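Local structure of uncharacterized protein (Aeromonas hydrophila J-1, 6R1J) at residues A[140-145]-A[178-183]; A[64-69]-A[82-87]; A[27-32]-A[117-122]. The protein is the C component of a tripartite alpha-pore-forming toxin, captured here in soluble form, and probably helps assemble the membrane pore together with its two partner proteins. The protein carries 3 engineered substitutions. All coordinates share one frame; numbering follows the deposited sequence.

Contact 1: A[140-145]-A[178-183]; sequences GARQEL and NKVSSL
Ala141 and Val180 make the tight part of this contact, where segments 140-145 and 178-183, on helices 78-157 and 163-236, run antiparallel at 154°. Their short axes are 9.3 Å apart at the closest, and the small alanine suits this spacing: its CB meets Val180 CG2 at 3.5 Å. Val180 CG2 also lies 3.4 Å from Ala141 O. With chi1 at 164°, Val180 has CG1 anti to its backbone N, which leaves CG2 beside that N and anti to the carbonyl carbon, where it meets Ala141. Leu183 adds a looser apolar touch, its CD1 lying 4.2 Å from Ala141 CB, and Leu138 extends this apolar patch by packing on both Val180 and Leu183.

Toward solvent the contact is made by long charged chains. Lys179 is fully extended and lays its methylenes beside the alanine, CD being 3.8 Å from Ala141 CB, before its ammonium meets the carboxylate of Glu144. The two chains cross at about a right angle, and the salt bridge between Lys179 NZ and Glu144 OE2 is long at 3.4 Å, weak as a hydrogen bond. On the other flank Arg142 skirts Val180 and spends its guanidinium on Glu184. Lysine suits its position by being apolar along its stem and charged at its end. The chemistry implies that close apolar packing carries the contact, while the exposed charge pair probably adds modest electrostatic attraction.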
loop_
_atom_site.group_PDB
_atom_site.type_symbol
_atom_site.label_atom_id
_atom_site.label_comp_id
_atom_site.label_asym_id
_atom_site.label_seq_id
_atom_site.Cartn_x
_atom_site.Cartn_y
_atom_site.Cartn_z
ATOM N N GLY A 140 17.646 -23.403 7.764
ATOM C CA GLY A 140 18.120 -24.731 8.210
ATOM C C GLY A 140 19.167 -25.361 7.289
ATOM O O GLY A 140 20.017 -26.107 7.819
ATOM N N ALA A 141 19.138 -25.124 5.968
ATOM C CA ALA A 141 20.128 -25.701 5.021
ATOM C C ALA A 141 21.426 -24.896 5.135
ATOM O O ALA A 141 22.503 -25.444 4.793
ATOM C CB ALA A 141 19.614 -25.744 3.599
ATOM N N ARG A 142 21.320 -23.643 5.588
ATOM C CA ARG A 142 22.474 -22.757 5.876
ATOM C C ARG A 142 23.187 -23.293 7.119
ATOM O O ARG A 142 24.434 -23.438 7.053
ATOM C CB ARG A 142 22.025 -21.302 6.008
ATOM C CG ARG A 142 21.825 -20.658 4.647
ATOM C CD ARG A 142 21.371 -19.217 4.665
ATOM N NE ARG A 142 21.360 -18.781 3.274
ATOM C CZ ARG A 142 20.697 -17.734 2.798
ATOM N NH1 ARG A 142 19.960 -16.979 3.592
ATOM N NH2 ARG A 142 20.755 -17.464 1.508
ATOM N N GLN A 143 22.433 -23.613 8.176
ATOM C CA GLN A 143 22.982 -24.200 9.430
ATOM C C GLN A 143 23.664 -25.535 9.106
ATOM O O GLN A 143 24.761 -25.777 9.608
ATOM C CB GLN A 143 21.887 -24.466 10.454
ATOM C CG GLN A 143 21.228 -23.211 10.997
ATOM C CD GLN A 143 20.232 -23.612 12.057
ATOM O OE1 GLN A 143 20.181 -24.769 12.477
ATOM N NE2 GLN A 143 19.426 -22.662 12.497
ATOM N N GLU A 144 23.011 -26.354 8.281
ATOM C CA GLU A 144 23.486 -27.696 7.848
ATOM C C GLU A 144 24.834 -27.517 7.131
ATOM O O GLU A 144 25.760 -28.302 7.410
ATOM C CB GLU A 144 22.374 -28.345 7.018
ATOM C CG GLU A 144 22.543 -29.824 6.731
ATOM C CD GLU A 144 21.395 -30.438 5.930
ATOM O OE1 GLU A 144 21.550 -31.595 5.494
ATOM O OE2 GLU A 144 20.342 -29.774 5.736
ATOM N N LEU A 145 24.967 -26.479 6.298
ATOM C CA LEU A 145 26.202 -26.146 5.529
ATOM C C LEU A 145 27.290 -25.614 6.489
ATOM O O LEU A 145 28.488 -25.809 6.164
ATOM C CB LEU A 145 25.846 -25.131 4.430
ATOM C CG LEU A 145 26.804 -24.994 3.251
ATOM C CD1 LEU A 145 26.620 -26.130 2.252
ATOM C CD2 LEU A 145 26.602 -23.655 2.554
ATOM N N ASN A 178 23.783 -27.379 -3.162
ATOM C CA ASN A 178 22.711 -27.429 -4.198
ATOM C C ASN A 178 21.333 -27.292 -3.538
ATOM O O ASN A 178 20.423 -26.766 -4.211
ATOM C CB ASN A 178 22.721 -28.719 -5.017
ATOM C CG ASN A 178 24.023 -28.932 -5.758
ATOM O OD1 ASN A 178 24.867 -28.035 -5.834
ATOM N ND2 ASN A 178 24.194 -30.129 -6.287
ATOM N N LYS A 179 21.170 -27.785 -2.304
ATOM C CA LYS A 179 19.917 -27.604 -1.539
ATOM C C LYS A 179 19.767 -26.108 -1.217
ATOM O O LYS A 179 18.656 -25.606 -1.384
ATOM C CB LYS A 179 19.876 -28.447 -0.265
ATOM C CG LYS A 179 18.577 -28.348 0.521
ATOM C CD LYS A 179 18.647 -28.970 1.899
ATOM C CE LYS A 179 17.336 -28.891 2.646
ATOM N NZ LYS A 179 17.476 -29.461 4.006
ATOM N N VAL A 180 20.831 -25.429 -0.791
ATOM C CA VAL A 180 20.798 -23.976 -0.430
ATOM C C VAL A 180 20.540 -23.125 -1.677
ATOM O O VAL A 180 19.624 -22.280 -1.623
ATOM C CB VAL A 180 22.079 -23.542 0.298
ATOM C CG1 VAL A 180 22.258 -22.027 0.333
ATOM C CG2 VAL A 180 22.103 -24.117 1.706
ATOM N N SER A 181 21.316 -23.320 -2.744
ATOM C CA SER A 181 21.179 -22.580 -4.032
ATOM C C SER A 181 19.764 -22.765 -4.593
ATOM O O SER A 181 19.218 -21.803 -5.157
ATOM C CB SER A 181 22.208 -22.994 -5.049
ATOM O OG SER A 181 23.507 -22.628 -4.613
ATOM N N SER A 182 19.174 -23.943 -4.426
ATOM C CA SER A 182 17.818 -24.249 -4.940
ATOM C C SER A 182 16.793 -23.431 -4.132
ATOM O O SER A 182 15.948 -22.768 -4.739
ATOM C CB SER A 182 17.540 -25.728 -4.926
ATOM O OG SER A 182 16.241 -26.008 -5.429
ATOM N N LEU A 183 16.884 -23.458 -2.804
ATOM C CA LEU A 183 15.950 -22.734 -1.917
ATOM C C LEU A 183 16.103 -21.219 -2.122
ATOM O O LEU A 183 15.094 -20.533 -2.003
ATOM C CB LEU A 183 16.200 -23.167 -0.466
ATOM C CG LEU A 183 15.675 -24.560 -0.115
ATOM C CD1 LEU A 183 16.284 -25.071 1.192
ATOM C CD2 LEU A 183 14.157 -24.557 -0.026
#

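Contact 2: A[64-69]-A[82-87]; sequences LQLTQQ and KAFVDL
Phe84 reaches across to Gln65 and Gln69, and these three residues account for most of the surface buried between segments 64-69 and 82-87, on helices 28-70 and 78-157. The segments are antiparallel, but their short axes stay 12.5 Å apart, so a large side chain is needed to span the interval. Phe84 CG lies anti to its backbone N, and the ring extends toward the opposite helix.

Gln69 comes over one face of that ring. Its CG sits 3.8 Å from the ring centroid and 17° off the normal, a CH-pi contact. The bend at chi2 (-67°) swings CD over the ring as well. The amide plane is tilted 31° from the ring plane, and Gln69 NE2 lies 3.7 Å from Phe84 CD1. Gln65 instead meets the edge: its CB lies in the ring plane, 3.8 Å from Phe84 CE1, while its chain runs out extended, and NE2 lies 4.1 Å from Leu87 CD2. Leu66 CD2 also approaches the edge, and Phe251 of helix 244-264 meets the ring steeply.

Glutamine suits this partly exposed place, since its methylenes pack on the aromatic, and the Gln69 amide also lies over the ring. The chemistry therefore implies a contact held by dispersion and CH-pi attraction, with no hydrogen bond between the segments to fix its register.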
loop_
_atom_site.group_PDB
_atom_site.type_symbol
_atom_site.label_atom_id
_atom_site.label_comp_id
_atom_site.label_asym_id
_atom_site.label_seq_id
_atom_site.Cartn_x
_atom_site.Cartn_y
_atom_site.Cartn_z
ATOM N N LEU A 64 -37.257 21.380 -24.097
ATOM C CA LEU A 64 -38.018 22.346 -24.954
ATOM C C LEU A 64 -39.540 22.081 -24.837
ATOM O O LEU A 64 -40.329 23.022 -24.670
ATOM C CB LEU A 64 -37.478 22.211 -26.376
ATOM C CG LEU A 64 -38.088 23.133 -27.431
ATOM C CD1 LEU A 64 -38.043 24.585 -26.980
ATOM C CD2 LEU A 64 -37.357 22.950 -28.753
ATOM N N GLN A 65 -39.959 20.819 -24.796
ATOM C CA GLN A 65 -41.385 20.462 -24.617
ATOM C C GLN A 65 -41.893 21.063 -23.312
ATOM O O GLN A 65 -42.980 21.653 -23.328
ATOM C CB GLN A 65 -41.588 18.955 -24.650
ATOM C CG GLN A 65 -41.415 18.310 -26.013
ATOM C CD GLN A 65 -41.431 16.799 -25.904
ATOM O OE1 GLN A 65 -41.047 16.222 -24.881
ATOM N NE2 GLN A 65 -41.824 16.137 -26.984
ATOM N N LEU A 66 -41.123 20.960 -22.224
ATOM C CA LEU A 66 -41.562 21.504 -20.929
ATOM C C LEU A 66 -41.583 23.039 -20.978
ATOM O O LEU A 66 -42.521 23.596 -20.423
ATOM C CB LEU A 66 -40.694 20.970 -19.787
ATOM C CG LEU A 66 -40.826 19.446 -19.552
ATOM C CD1 LEU A 66 -39.816 18.974 -18.498
ATOM C CD2 LEU A 66 -42.222 19.102 -19.111
ATOM N N THR A 67 -40.584 23.703 -21.550
ATOM C CA THR A 67 -40.606 25.197 -21.575
ATOM C C THR A 67 -41.840 25.666 -22.402
ATOM O O THR A 67 -42.494 26.618 -21.979
ATOM C CB THR A 67 -39.250 25.738 -22.035
ATOM O OG1 THR A 67 -38.960 25.198 -23.324
ATOM C CG2 THR A 67 -38.117 25.409 -21.090
ATOM N N GLN A 68 -42.153 24.977 -23.495
ATOM C CA GLN A 68 -43.326 25.262 -24.366
ATOM C C GLN A 68 -44.599 25.070 -23.553
ATOM O O GLN A 68 -45.397 25.998 -23.547
ATOM C CB GLN A 68 -43.273 24.465 -25.669
ATOM C CG GLN A 68 -42.195 24.951 -26.611
ATOM C CD GLN A 68 -41.905 24.048 -27.786
ATOM O OE1 GLN A 68 -42.158 22.850 -27.782
ATOM N NE2 GLN A 68 -41.302 24.620 -28.803
ATOM N N GLN A 69 -44.721 24.009 -22.740
ATOM C CA GLN A 69 -45.885 23.886 -21.846
ATOM C C GLN A 69 -45.926 25.038 -20.858
ATOM O O GLN A 69 -47.020 25.546 -20.573
ATOM C CB GLN A 69 -45.935 22.595 -21.015
ATOM C CG GLN A 69 -46.186 21.349 -21.835
ATOM C CD GLN A 69 -47.575 21.349 -22.422
ATOM O OE1 GLN A 69 -48.529 21.746 -21.765
ATOM N NE2 GLN A 69 -47.668 20.906 -23.663
ATOM N N LYS A 82 -53.243 15.386 -20.764
ATOM C CA LYS A 82 -53.181 13.902 -20.753
ATOM C C LYS A 82 -52.440 13.416 -21.998
ATOM O O LYS A 82 -51.516 12.622 -21.816
ATOM C CB LYS A 82 -54.571 13.282 -20.552
ATOM C CG LYS A 82 -55.241 13.618 -19.218
ATOM C CD LYS A 82 -54.359 13.441 -17.978
ATOM C CE LYS A 82 -54.965 14.017 -16.711
ATOM N NZ LYS A 82 -56.067 13.179 -16.184
ATOM N N ALA A 83 -52.785 13.868 -23.205
ATOM C CA ALA A 83 -52.076 13.490 -24.453
ATOM C C ALA A 83 -50.557 13.738 -24.330
ATOM O O ALA A 83 -49.775 12.931 -24.883
ATOM C CB ALA A 83 -52.622 14.258 -25.616
ATOM N N PHE A 84 -50.161 14.859 -23.714
ATOM C CA PHE A 84 -48.738 15.278 -23.517
ATOM C C PHE A 84 -48.081 14.305 -22.521
ATOM O O PHE A 84 -47.042 13.699 -22.879
ATOM C CB PHE A 84 -48.643 16.728 -23.002
ATOM C CG PHE A 84 -47.226 17.204 -22.769
ATOM C CD1 PHE A 84 -46.380 17.420 -23.842
ATOM C CD2 PHE A 84 -46.731 17.364 -21.486
ATOM C CE1 PHE A 84 -45.069 17.819 -23.633
ATOM C CE2 PHE A 84 -45.415 17.755 -21.275
ATOM C CZ PHE A 84 -44.597 17.996 -22.354
ATOM N N VAL A 85 -48.695 14.161 -21.334
ATOM C CA VAL A 85 -48.250 13.239 -20.256
ATOM C C VAL A 85 -48.066 11.856 -20.882
ATOM O O VAL A 85 -46.970 11.256 -20.678
ATOM C CB VAL A 85 -49.213 13.237 -19.057
ATOM C CG1 VAL A 85 -48.897 12.122 -18.084
ATOM C CG2 VAL A 85 -49.213 14.584 -18.339
ATOM N N ASP A 86 -49.040 11.410 -21.684
ATOM C CA ASP A 86 -48.974 10.091 -22.363
ATOM C C ASP A 86 -47.756 10.068 -23.275
ATOM O O ASP A 86 -47.035 9.069 -23.255
ATOM C CB ASP A 86 -50.188 9.774 -23.242
ATOM C CG ASP A 86 -51.453 9.365 -22.508
ATOM O OD1 ASP A 86 -51.384 9.192 -21.276
ATOM O OD2 ASP A 86 -52.507 9.210 -23.200
ATOM N N LEU A 87 -47.581 11.085 -24.113
ATOM C CA LEU A 87 -46.445 11.120 -25.061
ATOM C C LEU A 87 -45.094 11.069 -24.290
ATOM O O LEU A 87 -44.176 10.316 -24.707
ATOM C CB LEU A 87 -46.563 12.390 -25.894
ATOM C CG LEU A 87 -45.397 12.627 -26.844
ATOM C CD1 LEU A 87 -45.438 11.616 -27.981
ATOM C CD2 LEU A 87 -45.394 14.060 -27.355
#

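Contact 3: A[27-32]-A[117-122]; sequences PQNAVN and NIALQR
Asn29 and Leu120 both have CG anti to the carbonyl carbon and beside the backbone N, with chi1 at -64° and -78°, and these torsions set the two groups against each other. The CB of Leu120 leaves to one side of the partner segment, yet its methyls reach across to the start of helix 28-70. There the two methyls divide the work. CD2 fits between two neighbours: it lies 3.8 Å from the Pro27 ring atom CG and 3.9 Å from Asn29 CB. CD1 faces Ala30, whose CB it meets at 4.2 Å.

On the Asn29 side, the flat amide lies against the methyl of Ala119, with CG only 3.5 Å from Ala119 CB. A residue as small as alanine suits this spot because the amide needs room between short axes 9.1 Å apart. Pro27 suits the N-cap position, where its rigid ring costs no helical N-H bond and offers an apolar surface to Leu120. Its carbonyl accepts from Val31 N at 3.2 Å as the first turn begins. Within that segment, Gln28 NE2 gives an almost straight bond to Asn32 OD1 (2.9 Å), and Asn32 ND2 in turn bonds Asp116.

Phe200 of helix 163-236 packs on both Ala30 and Leu120, so a third helix adds to the apolar patch. Arg122 forms a salt bridge with Glu126 of the third subunit, so this part of helix 78-157 also takes part in a subunit interface. The antiparallel segments (157°), packed through Leu120, Ala119, Asn29 and Pro27, are part of the elongated antiparallel helical bundle of this chain, consistent with a predominantly helical soluble form of an alpha-pore-forming toxin component.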
loop_
_atom_site.group_PDB
_atom_site.type_symbol
_atom_site.label_atom_id
_atom_site.label_comp_id
_atom_site.label_asym_id
_atom_site.label_seq_id
_atom_site.Cartn_x
_atom_site.Cartn_y
_atom_site.Cartn_z
ATOM N N PRO A 27 -2.395 -16.684 -12.530
ATOM C CA PRO A 27 -3.382 -17.750 -12.421
ATOM C C PRO A 27 -4.740 -17.445 -13.043
ATOM O O PRO A 27 -5.015 -16.300 -13.449
ATOM C CB PRO A 27 -3.552 -17.951 -10.911
ATOM C CG PRO A 27 -3.096 -16.641 -10.295
ATOM C CD PRO A 27 -2.024 -16.115 -11.220
ATOM N N GLN A 28 -5.579 -18.482 -13.045
ATOM C CA GLN A 28 -6.892 -18.481 -13.720
ATOM C C GLN A 28 -7.700 -17.233 -13.309
ATOM O O GLN A 28 -8.283 -16.618 -14.206
ATOM C CB GLN A 28 -7.698 -19.741 -13.400
ATOM C CG GLN A 28 -9.035 -19.759 -14.124
ATOM C CD GLN A 28 -8.858 -19.918 -15.614
ATOM O OE1 GLN A 28 -8.114 -20.799 -16.061
ATOM N NE2 GLN A 28 -9.538 -19.087 -16.401
ATOM N N ASN A 29 -7.763 -16.874 -12.023
ATOM C CA ASN A 29 -8.587 -15.702 -11.604
ATOM C C ASN A 29 -8.106 -14.413 -12.296
ATOM O O ASN A 29 -8.994 -13.562 -12.528
ATOM C CB ASN A 29 -8.681 -15.530 -10.091
ATOM C CG ASN A 29 -9.398 -16.684 -9.421
ATOM O OD1 ASN A 29 -10.613 -16.810 -9.506
ATOM N ND2 ASN A 29 -8.644 -17.507 -8.743
ATOM N N ALA A 30 -6.806 -14.258 -12.575
ATOM C CA ALA A 30 -6.223 -13.094 -13.287
ATOM C C ALA A 30 -6.675 -13.139 -14.748
ATOM O O ALA A 30 -7.110 -12.121 -15.305
ATOM C CB ALA A 30 -4.735 -13.107 -13.175
ATOM N N VAL A 31 -6.630 -14.320 -15.356
ATOM C CA VAL A 31 -7.131 -14.502 -16.740
ATOM C C VAL A 31 -8.637 -14.218 -16.779
ATOM O O VAL A 31 -9.087 -13.631 -17.770
ATOM C CB VAL A 31 -6.775 -15.895 -17.294
ATOM C CG1 VAL A 31 -7.337 -16.066 -18.689
ATOM C CG2 VAL A 31 -5.280 -16.088 -17.323
ATOM N N ASN A 32 -9.409 -14.598 -15.762
ATOM C CA ASN A 32 -10.847 -14.273 -15.672
ATOM C C ASN A 32 -11.059 -12.753 -15.794
ATOM O O ASN A 32 -11.897 -12.331 -16.581
ATOM C CB ASN A 32 -11.460 -14.754 -14.372
ATOM C CG ASN A 32 -11.561 -16.268 -14.263
ATOM O OD1 ASN A 32 -11.236 -16.992 -15.208
ATOM N ND2 ASN A 32 -11.943 -16.733 -13.086
ATOM N N ASN A 117 -10.888 -10.693 -7.702
ATOM C CA ASN A 117 -9.880 -9.979 -6.873
ATOM C C ASN A 117 -9.729 -10.661 -5.510
ATOM O O ASN A 117 -8.584 -10.877 -5.102
ATOM C CB ASN A 117 -10.246 -8.518 -6.650
ATOM C CG ASN A 117 -9.821 -7.657 -7.821
ATOM O OD1 ASN A 117 -9.114 -8.128 -8.717
ATOM N ND2 ASN A 117 -10.143 -6.374 -7.771
ATOM N N ILE A 118 -10.832 -10.901 -4.828
ATOM C CA ILE A 118 -10.824 -11.615 -3.522
ATOM C C ILE A 118 -10.106 -12.966 -3.697
ATOM O O ILE A 118 -9.215 -13.272 -2.885
ATOM C CB ILE A 118 -12.262 -11.713 -3.002
ATOM C CG1 ILE A 118 -12.787 -10.314 -2.686
ATOM C CG2 ILE A 118 -12.351 -12.622 -1.791
ATOM C CD1 ILE A 118 -14.249 -10.264 -2.402
ATOM N N ALA A 119 -10.439 -13.748 -4.735
ATOM C CA ALA A 119 -9.804 -15.067 -5.019
ATOM C C ALA A 119 -8.297 -14.854 -5.208
ATOM O O ALA A 119 -7.509 -15.615 -4.653
ATOM C CB ALA A 119 -10.446 -15.747 -6.222
ATOM N N LEU A 120 -7.864 -13.826 -5.948
ATOM C CA LEU A 120 -6.412 -13.562 -6.113
ATOM C C LEU A 120 -5.746 -13.210 -4.771
ATOM O O LEU A 120 -4.601 -13.664 -4.571
ATOM C CB LEU A 120 -6.185 -12.439 -7.121
ATOM C CG LEU A 120 -6.333 -12.852 -8.576
ATOM C CD1 LEU A 120 -6.175 -11.627 -9.474
ATOM C CD2 LEU A 120 -5.336 -13.951 -8.929
ATOM N N GLN A 121 -6.445 -12.455 -3.924
ATOM C CA GLN A 121 -5.956 -12.072 -2.574
ATOM C C GLN A 121 -5.731 -13.325 -1.718
ATOM O O GLN A 121 -4.693 -13.397 -1.089
ATOM C CB GLN A 121 -6.933 -11.105 -1.946
ATOM C CG GLN A 121 -6.830 -9.721 -2.572
ATOM C CD GLN A 121 -7.752 -8.796 -1.835
ATOM O OE1 GLN A 121 -8.818 -8.420 -2.320
ATOM N NE2 GLN A 121 -7.391 -8.542 -0.588
ATOM N N ARG A 122 -6.650 -14.297 -1.751
ATOM C CA ARG A 122 -6.490 -15.571 -0.994
ATOM C C ARG A 122 -5.226 -16.252 -1.492
ATOM O O ARG A 122 -4.424 -16.680 -0.682
ATOM C CB ARG A 122 -7.678 -16.522 -1.147
ATOM C CG ARG A 122 -8.999 -16.002 -0.619
ATOM C CD ARG A 122 -10.063 -17.105 -0.654
ATOM N NE ARG A 122 -11.288 -16.615 -0.066
ATOM C CZ ARG A 122 -12.322 -16.167 -0.736
ATOM N NH1 ARG A 122 -12.330 -16.155 -2.070
ATOM N NH2 ARG A 122 -13.362 -15.727 -0.057
#

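Helix 78-157 takes part in all three contacts, meeting helix 28-70 in contacts 2 and 3 and helix 163-236 in contact 1. Contact 3 lies nearest the chain's centre, its own centre about 13 Å away, whereas contacts 1 and 2 sit on opposite sides of it with centres about 83 Å apart. Contacts 1 and 3 are partly buried, and both bring helix axes close through alanine and branched aliphatic residues. Contact 2 is a surface contact between widely separated axes, bridged by an aromatic ring packed against glutamine side chains. Only contact 1 has a salt bridge across its segments. Along the chain, contact 2 is nested inside the loop closed by contact 3.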